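Local coordinates for pectate lyase (Bacillus subtilis, PDB 5AMV), which cleaves the polygalacturonate of pectin by calcium-dependent elimination, leaving oligosaccharides with an unsaturated uronic acid at their non-reducing ends, at residues C199-G204 with G224-S229; S249-S254 with I266-N271; A119-D124 with S181-I186; Y242-K247 with S302-S307. All blocks are in the same frame, centred on the assembly; numbering follows the deposited sequence. Where two conformers were deposited one is given.

Interaction 1. Residues C199-G204 with G224-S229; sequences CTFNDG and GQTDAS. With CA (calcium ion), chain C.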
# COMPACT_ATOMS: atom_id res chain seq x y z
N CYS A 199 -4.61 4.91 -9.43
CA CYS A 199 -3.26 4.41 -9.55
C CYS A 199 -3.30 2.89 -9.70
O CYS A 199 -4.31 2.26 -9.40
CB CYS A 199 -2.43 4.80 -8.32
SG CYS A 199 -2.06 6.54 -8.23
N THR A 200 -2.21 2.32 -10.23
CA THR A 200 -2.04 0.86 -10.35
C THR A 200 -0.83 0.50 -9.55
O THR A 200 0.15 1.27 -9.51
CB THR A 200 -1.89 0.47 -11.83
OG1 THR A 200 -3.15 0.72 -12.48
CG2 THR A 200 -1.56 -1.04 -11.95
N PHE A 201 -0.88 -0.65 -8.87
CA PHE A 201 0.23 -1.12 -8.03
C PHE A 201 0.46 -2.58 -8.35
O PHE A 201 -0.46 -3.38 -8.28
CB PHE A 201 -0.15 -0.96 -6.53
CG PHE A 201 -0.51 0.43 -6.15
CD1 PHE A 201 0.49 1.31 -5.74
CD2 PHE A 201 -1.84 0.90 -6.22
CE1 PHE A 201 0.19 2.61 -5.40
CE2 PHE A 201 -2.17 2.23 -5.88
CZ PHE A 201 -1.16 3.10 -5.47
N ASN A 202 1.70 -2.93 -8.72
CA ASN A 202 2.03 -4.33 -9.01
C ASN A 202 3.51 -4.60 -8.74
O ASN A 202 4.25 -3.69 -8.37
CB ASN A 202 1.62 -4.70 -10.47
CG ASN A 202 2.29 -3.80 -11.50
OD1 ASN A 202 3.52 -3.71 -11.52
ND2 ASN A 202 1.51 -3.12 -12.33
N ASP A 203 3.95 -5.82 -9.00
CA ASP A 203 5.35 -6.18 -8.71
C ASP A 203 6.24 -6.19 -9.96
O ASP A 203 7.30 -6.80 -9.95
CB ASP A 203 5.39 -7.52 -7.95
CG ASP A 203 4.96 -7.38 -6.50
OD1 ASP A 203 4.80 -6.21 -6.01
OD2 ASP A 203 4.80 -8.43 -5.84
N GLY A 204 5.79 -5.53 -11.04
CA GLY A 204 6.60 -5.35 -12.24
C GLY A 204 7.01 -6.70 -12.80
O GLY A 204 6.19 -7.62 -12.88
N GLY A 224 4.52 -3.67 1.38
CA GLY A 224 3.15 -3.20 1.01
C GLY A 224 3.02 -2.43 -0.30
O GLY A 224 4.02 -2.18 -0.99
N GLN A 225 1.78 -2.12 -0.67
CA GLN A 225 1.45 -1.31 -1.84
C GLN A 225 1.08 0.09 -1.35
O GLN A 225 1.76 1.05 -1.68
CB GLN A 225 0.31 -1.97 -2.63
CG GLN A 225 0.78 -3.35 -3.07
CD GLN A 225 -0.24 -4.01 -3.97
OE1 GLN A 225 -1.32 -4.36 -3.55
NE2 GLN A 225 0.12 -4.16 -5.24
N THR A 226 0.03 0.18 -0.56
CA THR A 226 -0.40 1.44 0.05
C THR A 226 -0.64 1.16 1.54
O THR A 226 -1.69 0.65 1.92
CB THR A 226 -1.67 2.02 -0.63
OG1 THR A 226 -2.72 1.01 -0.64
CG2 THR A 226 -1.40 2.43 -2.09
N ASP A 227 0.35 1.50 2.36
CA ASP A 227 0.27 1.22 3.80
C ASP A 227 0.08 2.53 4.57
O ASP A 227 0.44 3.64 4.10
CB ASP A 227 1.56 0.54 4.29
CG ASP A 227 1.69 -0.90 3.81
OD1 ASP A 227 0.69 -1.50 3.30
OD2 ASP A 227 2.80 -1.44 4.00
N ALA A 228 -0.49 2.41 5.77
CA ALA A 228 -0.71 3.58 6.64
C ALA A 228 -0.41 3.23 8.09
O ALA A 228 -0.85 2.23 8.57
CB ALA A 228 -2.14 4.11 6.50
N SER A 229 0.41 4.05 8.75
CA SER A 229 0.89 3.79 10.10
C SER A 229 1.08 5.10 10.85
O SER A 229 0.95 6.19 10.29
CB SER A 229 2.24 3.06 10.08
OG SER A 229 2.16 1.85 9.35
CA CA C . 5.01 -1.14 4.69
O HOH W 1 2.89 -3.30 -5.77
O HOH W 2 4.27 -2.56 6.40
O HOH W 3 4.37 0.45 6.24
O HOH W 4 7.27 -0.59 4.98
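Phe201 and Thr226 meet through matching torsions: Phe201 CG lies anti to its carbonyl carbon (chi1 -57°), and Thr226 sets its methyl the same way, with OG1 between N and C. The two side chains come together at about a right angle, and the methyl settles over one face of the ring. This is a CH-pi contact, with Thr226 CG2 3.8 Å from the Phe201 ring centroid. The methyl is displaced toward the rim, where Phe201 CZ is 3.5 Å from Thr226 CG2. Thr226 OG1, on the other branch, is hydrogen-bonded with the hydroxyls of Tyr242 and Ser249. Gln225 runs extended beyond CG beside the root of the phenylalanine, its NE2 3.5 Å from Phe201 CB. That NE2 donates to a water at 2.9 Å, which in turn makes a weak bond to Asn202 O, while OE1 is engaged by Ser248. Further along, Asn202 OD1 closes an Asx turn by accepting from Gly204 N at 2.9 Å. Asp227 gives OD2 to the calcium ion at 2.3 Å, completing with Asp184 and Asp223 the protein side of the metal site. The contact spans the interior of the parallel beta-helix: strand 200-202 lies between strands 158-160 and 235-245 on one wall, and strand 226-229 lies beside 186-189 as the outermost strand of another.

Interaction 2. Residues S249-S254 with I266-N271; sequences SIFGSS and ITLHHN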
# COMPACT_ATOMS: atom_id res chain seq x y z
N SER A 249 -2.20 -3.81 1.67
CA SER A 249 -2.54 -2.60 2.38
C SER A 249 -2.65 -2.90 3.86
O SER A 249 -3.62 -3.52 4.29
CB SER A 249 -3.89 -2.04 1.87
OG SER A 249 -3.81 -1.71 0.48
N ILE A 250 -1.66 -2.44 4.64
CA ILE A 250 -1.73 -2.62 6.10
C ILE A 250 -1.95 -1.25 6.73
O ILE A 250 -1.13 -0.30 6.54
CB ILE A 250 -0.48 -3.40 6.72
CG1 ILE A 250 -0.64 -3.52 8.25
CG2 ILE A 250 0.79 -2.73 6.43
CD1 ILE A 250 0.14 -4.73 8.89
N PHE A 251 -3.00 -1.15 7.54
CA PHE A 251 -3.35 0.13 8.20
C PHE A 251 -3.23 -0.10 9.69
O PHE A 251 -4.04 -0.84 10.26
CB PHE A 251 -4.78 0.60 7.87
CG PHE A 251 -5.09 0.72 6.38
CD1 PHE A 251 -4.09 0.95 5.46
CD2 PHE A 251 -6.43 0.63 5.94
CE1 PHE A 251 -4.40 1.10 4.11
CE2 PHE A 251 -6.75 0.81 4.57
CZ PHE A 251 -5.73 1.02 3.66
N GLY A 252 -2.18 0.47 10.30
CA GLY A 252 -1.90 0.25 11.72
C GLY A 252 -0.86 -0.85 11.81
O GLY A 252 -1.18 -2.03 11.59
N SER A 253 0.36 -0.46 12.15
CA SER A 253 1.53 -1.36 12.04
C SER A 253 1.75 -2.22 13.29
O SER A 253 2.56 -3.16 13.25
CB SER A 253 2.78 -0.49 11.84
OG SER A 253 2.92 0.34 13.00
N SER A 254 1.06 -1.93 14.39
CA SER A 254 1.35 -2.66 15.65
C SER A 254 0.22 -2.67 16.67
O SER A 254 -0.45 -1.65 16.87
CB SER A 254 2.61 -2.04 16.29
OG SER A 254 2.90 -2.69 17.51
N ILE A 266 -9.80 5.95 7.14
CA ILE A 266 -9.52 5.71 5.71
C ILE A 266 -10.78 5.18 5.03
O ILE A 266 -11.46 4.28 5.55
CB ILE A 266 -8.38 4.69 5.59
CG1 ILE A 266 -7.10 5.23 6.25
CG2 ILE A 266 -8.12 4.36 4.09
CD1 ILE A 266 -6.12 4.09 6.60
N THR A 267 -11.06 5.70 3.85
CA THR A 267 -12.12 5.18 3.01
C THR A 267 -11.52 4.51 1.79
O THR A 267 -10.74 5.13 1.07
CB THR A 267 -13.07 6.30 2.55
OG1 THR A 267 -13.64 6.92 3.71
CG2 THR A 267 -14.21 5.82 1.63
N LEU A 268 -11.88 3.25 1.57
CA LEU A 268 -11.47 2.54 0.36
C LEU A 268 -12.68 2.27 -0.49
O LEU A 268 -13.57 1.52 -0.07
CB LEU A 268 -10.83 1.17 0.70
CG LEU A 268 -9.65 1.21 1.68
CD1 LEU A 268 -9.09 -0.18 1.83
CD2 LEU A 268 -8.52 2.11 1.18
N HIS A 269 -12.71 2.85 -1.68
CA HIS A 269 -13.83 2.48 -2.57
C HIS A 269 -13.47 2.35 -4.03
O HIS A 269 -12.57 3.00 -4.51
CB HIS A 269 -15.04 3.42 -2.33
CG HIS A 269 -14.89 4.81 -2.90
ND1 HIS A 269 -15.21 5.12 -4.21
CD2 HIS A 269 -14.47 5.97 -2.33
CE1 HIS A 269 -14.99 6.41 -4.42
NE2 HIS A 269 -14.54 6.95 -3.30
N HIS A 270 -14.23 1.50 -4.73
CA HIS A 270 -14.03 1.20 -6.15
C HIS A 270 -12.62 0.78 -6.52
O HIS A 270 -12.17 0.98 -7.68
CB HIS A 270 -14.49 2.39 -7.00
CG HIS A 270 -15.97 2.64 -6.93
ND1 HIS A 270 -16.53 3.54 -6.05
CD2 HIS A 270 -16.99 2.11 -7.64
CE1 HIS A 270 -17.84 3.56 -6.22
NE2 HIS A 270 -18.15 2.68 -7.17
N ASN A 271 -11.92 0.20 -5.55
CA ASN A 271 -10.65 -0.43 -5.88
C ASN A 271 -10.77 -1.85 -6.39
O ASN A 271 -11.70 -2.59 -6.03
CB ASN A 271 -9.73 -0.41 -4.68
CG ASN A 271 -9.52 0.99 -4.15
OD1 ASN A 271 -8.84 1.82 -4.79
ND2 ASN A 271 -10.11 1.28 -2.98
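Phe251 presents its ring to two aliphatic side chains that reach it from different directions. Ile266 comes over one face, its CD1 3.7 Å from the Phe251 ring centroid in a CH-pi contact, and is displaced toward the root of the ring, with Ile266 CD1 3.5 Å from both Phe251 CG and CD2. The isoleucine chain is stretched to do this: chi2 of 159° carries CD1 away from CA and out over the ring, while its other branch keeps CG2 3.8 Å from Phe251 CE2. Leu268, pointing the opposite way to the phenylalanine, fills the edge instead. Its CD1 sits 3.7 Å from Phe251 CE2, and its CD2 is 3.9 Å from Phe251 CZ. Just outside this trio, Pro281 touches both Phe251 and Leu268, Ala228 touches Phe251 and Ile266, and Ile235 and Met237 back the two aliphatic residues. All this is the hydrophobic interior of a right-handed parallel beta-helix, where side chains from different faces of the coil meet. Backbone bonds to Arg282 and Arg284 fix the strand carrying Phe251, and Asp227 OD1 accepts from Ile250 N. On the other strand, His270 takes left-handed backbone angles, and beyond this corner Asn271 belongs to an asparagine ladder: its amide bonds to the backbones of Asn240 and Met237, and its own N is held by Asn293 OD1. At the corner itself, His269 ND1 and His270 ND1 share a hydrogen bond of 2.8 Å, and their NE2 atoms are hydrogen-bonded to Asp12 and Asp380 respectively.

Interaction 3. Residues A119-D124 with S181-I186; sequences ARVMVD and SQYDNI. With CA (calcium ion), chain C.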
# COMPACT_ATOMS: atom_id res chain seq x y z
N ALA A 119 18.28 5.42 0.21
CA ALA A 119 18.63 6.78 -0.15
C ALA A 119 18.29 7.10 -1.58
O ALA A 119 18.06 8.28 -1.89
CB ALA A 119 20.10 7.06 0.15
N ARG A 120 18.22 6.08 -2.45
CA ARG A 120 17.81 6.30 -3.84
C ARG A 120 16.30 6.13 -4.04
O ARG A 120 15.67 6.89 -4.76
CB ARG A 120 18.54 5.34 -4.79
CG ARG A 120 20.06 5.37 -4.63
CD ARG A 120 20.54 6.82 -4.61
NE ARG A 120 20.45 7.46 -5.92
CZ ARG A 120 20.90 8.69 -6.17
NH1 ARG A 120 21.44 9.39 -5.20
NH2 ARG A 120 20.81 9.20 -7.39
N VAL A 121 15.72 5.11 -3.41
CA VAL A 121 14.36 4.77 -3.82
C VAL A 121 13.23 5.42 -3.04
O VAL A 121 12.11 5.51 -3.56
CB VAL A 121 14.11 3.24 -3.76
CG1 VAL A 121 15.10 2.48 -4.68
CG2 VAL A 121 14.16 2.70 -2.33
N MET A 122 13.51 5.86 -1.81
CA MET A 122 12.49 6.46 -0.98
C MET A 122 12.55 7.99 -1.08
O MET A 122 13.60 8.56 -0.92
CB MET A 122 12.63 6.00 0.47
CG MET A 122 11.32 6.13 1.25
SD MET A 122 11.46 5.42 2.89
CE MET A 122 11.85 3.73 2.56
N VAL A 123 11.41 8.62 -1.36
CA VAL A 123 11.33 10.10 -1.34
C VAL A 123 10.13 10.54 -0.53
O VAL A 123 9.05 9.87 -0.60
CB VAL A 123 11.27 10.74 -2.76
CG1 VAL A 123 12.63 10.59 -3.43
CG2 VAL A 123 10.08 10.11 -3.62
N ASP A 124 10.28 11.64 0.21
CA ASP A 124 9.18 12.21 0.98
C ASP A 124 8.40 13.19 0.16
O ASP A 124 8.96 14.05 -0.55
CB ASP A 124 9.66 12.89 2.26
CG ASP A 124 10.31 11.91 3.27
OD1 ASP A 124 10.10 10.66 3.23
OD2 ASP A 124 11.06 12.39 4.14
N SER A 181 11.10 -6.96 4.04
CA SER A 181 11.67 -5.88 3.20
C SER A 181 11.08 -4.53 3.60
O SER A 181 10.04 -4.47 4.28
CB SER A 181 11.45 -6.19 1.74
OG SER A 181 12.47 -7.09 1.27
N GLN A 182 11.74 -3.44 3.17
CA GLN A 182 11.44 -2.10 3.67
C GLN A 182 10.54 -1.24 2.79
O GLN A 182 10.06 -0.20 3.29
CB GLN A 182 12.73 -1.30 3.92
CG GLN A 182 13.48 -1.72 5.17
CD GLN A 182 12.64 -1.54 6.45
OE1 GLN A 182 12.22 -0.42 6.78
NE2 GLN A 182 12.41 -2.65 7.16
N TYR A 183 10.35 -1.59 1.51
CA TYR A 183 9.74 -0.59 0.60
C TYR A 183 8.34 -0.95 0.23
O TYR A 183 8.08 -2.07 -0.20
CB TYR A 183 10.57 -0.37 -0.70
CG TYR A 183 12.01 -0.17 -0.35
CD1 TYR A 183 12.38 0.87 0.51
CD2 TYR A 183 12.99 -1.06 -0.80
CE1 TYR A 183 13.70 1.02 0.92
CE2 TYR A 183 14.31 -0.92 -0.41
CZ TYR A 183 14.67 0.10 0.43
OH TYR A 183 15.97 0.19 0.88
N ASP A 184 7.46 0.03 0.37
CA ASP A 184 6.11 -0.07 -0.18
C ASP A 184 6.10 0.80 -1.45
O ASP A 184 7.04 1.58 -1.67
CB ASP A 184 5.14 0.56 0.82
CG ASP A 184 5.23 -0.02 2.22
OD1 ASP A 184 5.46 -1.23 2.40
OD2 ASP A 184 4.99 0.74 3.19
N ASN A 185 5.02 0.76 -2.25
CA ASN A 185 4.89 1.78 -3.31
C ASN A 185 4.58 3.15 -2.70
O ASN A 185 5.21 4.15 -3.06
CB ASN A 185 3.81 1.37 -4.33
CG ASN A 185 4.02 -0.05 -4.81
OD1 ASN A 185 3.21 -0.94 -4.49
ND2 ASN A 185 5.11 -0.29 -5.58
N ILE A 186 3.65 3.18 -1.73
CA ILE A 186 3.32 4.41 -1.01
C ILE A 186 3.16 4.06 0.48
O ILE A 186 2.41 3.14 0.83
CB ILE A 186 2.00 5.05 -1.51
CG1 ILE A 186 2.09 5.41 -2.99
CG2 ILE A 186 1.63 6.32 -0.66
CD1 ILE A 186 0.74 5.84 -3.60
CA CA C . 5.01 -1.14 4.69
O HOH W 4 7.27 -0.59 4.98
O HOH W 2 4.27 -2.56 6.40
O HOH W 3 4.37 0.45 6.24
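Val121 and Met122 meet the Tyr183 ring in two ways. The first is CH-pi: Val121 CG2 stands almost squarely over the middle of one face, 3.7 Å from the ring centroid of Tyr183 and 12° off its normal. Gln182 CB lies above the opposite face. The second is apolar contact at the edge, where Met122 CE sits in the ring plane, 3.6 Å from Tyr183 CD1. A bend at the end of the methionine (chi3 -60°) places the methyl there in one of two modelled conformers, so this edge contact is less certain than the valine's. Metal coordination takes over one residue further on. Asp184 binds the calcium ion with both oxygens, OD1 at 2.3 Å and OD2 at 2.4 Å, and each has a second partner: Gly224 N for OD1, Thr187 OG1 for OD2. Asp223 and Asp227 complete the protein ligands. A calcium-bound water also donates to Gln182 O at 3.3 Å, linking the loop backbone to the site. Tyr183 lies against the C-terminal end of helix 105-121, touching Gln114, Gln117 and Lys118. Strands 122-124, 144-147 and 186-189 are neighbouring parallel strands on one face of the beta-helix, and Asn144 touches both Met122 and Tyr183.

Interaction 4. Residues Y242-K247 with S302-S307; sequences YHDHDK and SSYPFS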
# COMPACT_ATOMS: atom_id res chain seq x y z
N TYR A 242 -4.87 -2.79 -7.71
CA TYR A 242 -3.79 -3.53 -7.08
C TYR A 242 -3.75 -4.91 -7.72
O TYR A 242 -4.79 -5.62 -7.76
CB TYR A 242 -4.14 -3.70 -5.61
CG TYR A 242 -4.31 -2.42 -4.81
CD1 TYR A 242 -5.55 -1.80 -4.67
CD2 TYR A 242 -3.21 -1.86 -4.14
CE1 TYR A 242 -5.69 -0.63 -3.90
CE2 TYR A 242 -3.36 -0.73 -3.32
CZ TYR A 242 -4.58 -0.14 -3.22
OH TYR A 242 -4.82 0.96 -2.44
N HIS A 243 -2.59 -5.34 -8.21
CA HIS A 243 -2.53 -6.67 -8.83
C HIS A 243 -1.19 -7.37 -8.71
O HIS A 243 -0.16 -6.71 -8.70
CB HIS A 243 -3.12 -6.75 -10.24
CG HIS A 243 -2.34 -6.02 -11.28
ND1 HIS A 243 -1.37 -6.63 -12.04
CD2 HIS A 243 -2.45 -4.76 -11.77
CE1 HIS A 243 -0.87 -5.77 -12.91
NE2 HIS A 243 -1.53 -4.63 -12.78
N ASP A 244 -1.26 -8.69 -8.57
CA ASP A 244 -0.05 -9.57 -8.61
C ASP A 244 0.95 -9.10 -7.55
O ASP A 244 2.04 -8.58 -7.84
CB ASP A 244 0.54 -9.57 -10.03
CG ASP A 244 -0.44 -10.11 -11.02
OD1 ASP A 244 -0.82 -11.30 -10.93
OD2 ASP A 244 -0.93 -9.31 -11.83
N HIS A 245 0.54 -9.26 -6.28
CA HIS A 245 1.32 -8.80 -5.15
C HIS A 245 0.83 -9.55 -3.90
O HIS A 245 -0.32 -10.00 -3.86
CB HIS A 245 1.16 -7.26 -5.01
CG HIS A 245 1.90 -6.68 -3.84
ND1 HIS A 245 3.19 -6.19 -3.94
CD2 HIS A 245 1.56 -6.57 -2.54
CE1 HIS A 245 3.60 -5.80 -2.75
NE2 HIS A 245 2.64 -6.02 -1.88
N ASP A 246 1.70 -9.74 -2.90
CA ASP A 246 1.33 -10.48 -1.71
C ASP A 246 0.56 -9.62 -0.70
O ASP A 246 -0.66 -9.69 -0.66
CB ASP A 246 2.62 -11.15 -1.17
CG ASP A 246 2.38 -12.04 0.05
OD1 ASP A 246 1.29 -12.10 0.60
OD2 ASP A 246 3.40 -12.61 0.50
N LYS A 247 1.25 -8.75 0.05
CA LYS A 247 0.60 -7.94 1.11
C LYS A 247 0.24 -6.54 0.63
O LYS A 247 1.10 -5.67 0.45
CB LYS A 247 1.56 -7.86 2.28
CG LYS A 247 1.78 -9.26 2.92
CD LYS A 247 2.76 -9.24 4.08
CE LYS A 247 4.18 -9.46 3.67
NZ LYS A 247 4.91 -10.13 4.83
N SER A 302 -0.43 -20.60 -8.91
CA SER A 302 0.96 -20.86 -8.51
C SER A 302 1.63 -19.54 -8.12
O SER A 302 2.54 -19.52 -7.30
CB SER A 302 1.75 -21.57 -9.62
OG SER A 302 1.67 -20.86 -10.84
N SER A 303 1.17 -18.45 -8.70
CA SER A 303 1.63 -17.14 -8.29
C SER A 303 0.49 -16.38 -7.61
O SER A 303 -0.65 -16.34 -8.12
CB SER A 303 2.20 -16.36 -9.46
OG SER A 303 3.30 -17.04 -10.03
N TYR A 304 0.81 -15.81 -6.46
CA TYR A 304 -0.10 -14.97 -5.66
C TYR A 304 -1.50 -15.60 -5.41
O TYR A 304 -2.52 -14.97 -5.71
CB TYR A 304 -0.25 -13.60 -6.31
CG TYR A 304 1.07 -12.85 -6.47
CD1 TYR A 304 1.81 -12.49 -5.36
CD2 TYR A 304 1.57 -12.53 -7.75
CE1 TYR A 304 3.01 -11.79 -5.50
CE2 TYR A 304 2.76 -11.83 -7.91
CZ TYR A 304 3.48 -11.47 -6.79
OH TYR A 304 4.67 -10.76 -6.94
N PRO A 305 -1.54 -16.81 -4.85
CA PRO A 305 -2.84 -17.40 -4.52
C PRO A 305 -3.55 -16.62 -3.40
O PRO A 305 -2.91 -16.14 -2.45
CB PRO A 305 -2.48 -18.81 -4.03
CG PRO A 305 -1.03 -18.64 -3.47
CD PRO A 305 -0.42 -17.72 -4.52
N PHE A 306 -4.85 -16.48 -3.55
CA PHE A 306 -5.63 -15.72 -2.58
C PHE A 306 -5.62 -16.39 -1.22
O PHE A 306 -5.85 -17.61 -1.12
CB PHE A 306 -7.10 -15.70 -3.07
CG PHE A 306 -8.04 -14.95 -2.15
CD1 PHE A 306 -8.69 -15.63 -1.12
CD2 PHE A 306 -8.31 -13.58 -2.34
CE1 PHE A 306 -9.57 -14.94 -0.24
CE2 PHE A 306 -9.20 -12.90 -1.49
CZ PHE A 306 -9.80 -13.59 -0.42
N SER A 307 -5.42 -15.58 -0.16
CA SER A 307 -5.53 -16.07 1.21
C SER A 307 -6.77 -15.44 1.89
O SER A 307 -7.69 -16.15 2.33
CB SER A 307 -4.24 -15.73 1.98
OG SER A 307 -4.19 -16.33 3.26
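Tyr304 lies flat against the peptide joining Asp244 to His245, where the chain turns a corner between faces of the parallel beta-helix and a long loop comes back over the turn. From CB, with CG anti to the carbonyl carbon (chi1 -59°), the side chain heads straight for that corner. CG comes within 3.6 Å of His245 N, which stands over the middle of the ring. The two flanks of the ring then part: CD1 is 3.4 Å from His245 C, while CD2 rests 3.5 Å from Asp244 CA. Further out, CE1 meets His245 CA, and CE2 packs 3.3 Å from Asp244 C. Tyr304 CZ reaches Asp244 O at 3.4 Å. At the tip, OH is hydrogen-bonded with Asp208 N and more weakly with Asp203 OD2. The tyrosine thus packs chiefly on main chain, with Asp244 CB crossing at the CE2 side. Both Asp244 and Tyr304 have positive phi, so two left-handed residues face each other here. The side chains of the corner are held from elsewhere: His245 ND1 by Asp203, Asp246 by a salt bridge to Lys218 and a hydrogen bond from Gln278. The sugar is close by, since Ser307 at the far end of the loop touches bound galacturonate and the Asp246 side chain is about 5 Å from it. On the other side of the corner, His243 ND1 donates to Asp244 OD2 at 2.7 Å and 168°, arriving on the anti side of the carboxylate and 19° out of its plane.

In the fold
Interactions 1, 2 and 4 are buried, while interaction 3 is only partly so, where the end of helix 105-121 lies over a loop. Interactions 1 and 2 are core packing of aliphatic groups on phenylalanine rings, and segments 224-229 and 249-254 join through a probable hydrogen bond of Ala228 O with Gly252 N. Interactions 1 and 3 share the calcium ion, each supplying one aspartate beside an apolar contact. Interaction 4 differs in kind, setting a ring against main chain near the bound sugar; Asp203 of 199-204 ties it to interaction 1 by a hydrogen bond to His245 and a weaker one to Tyr304. Interactions 3 and 4, with centres about 21 Å apart, do not touch.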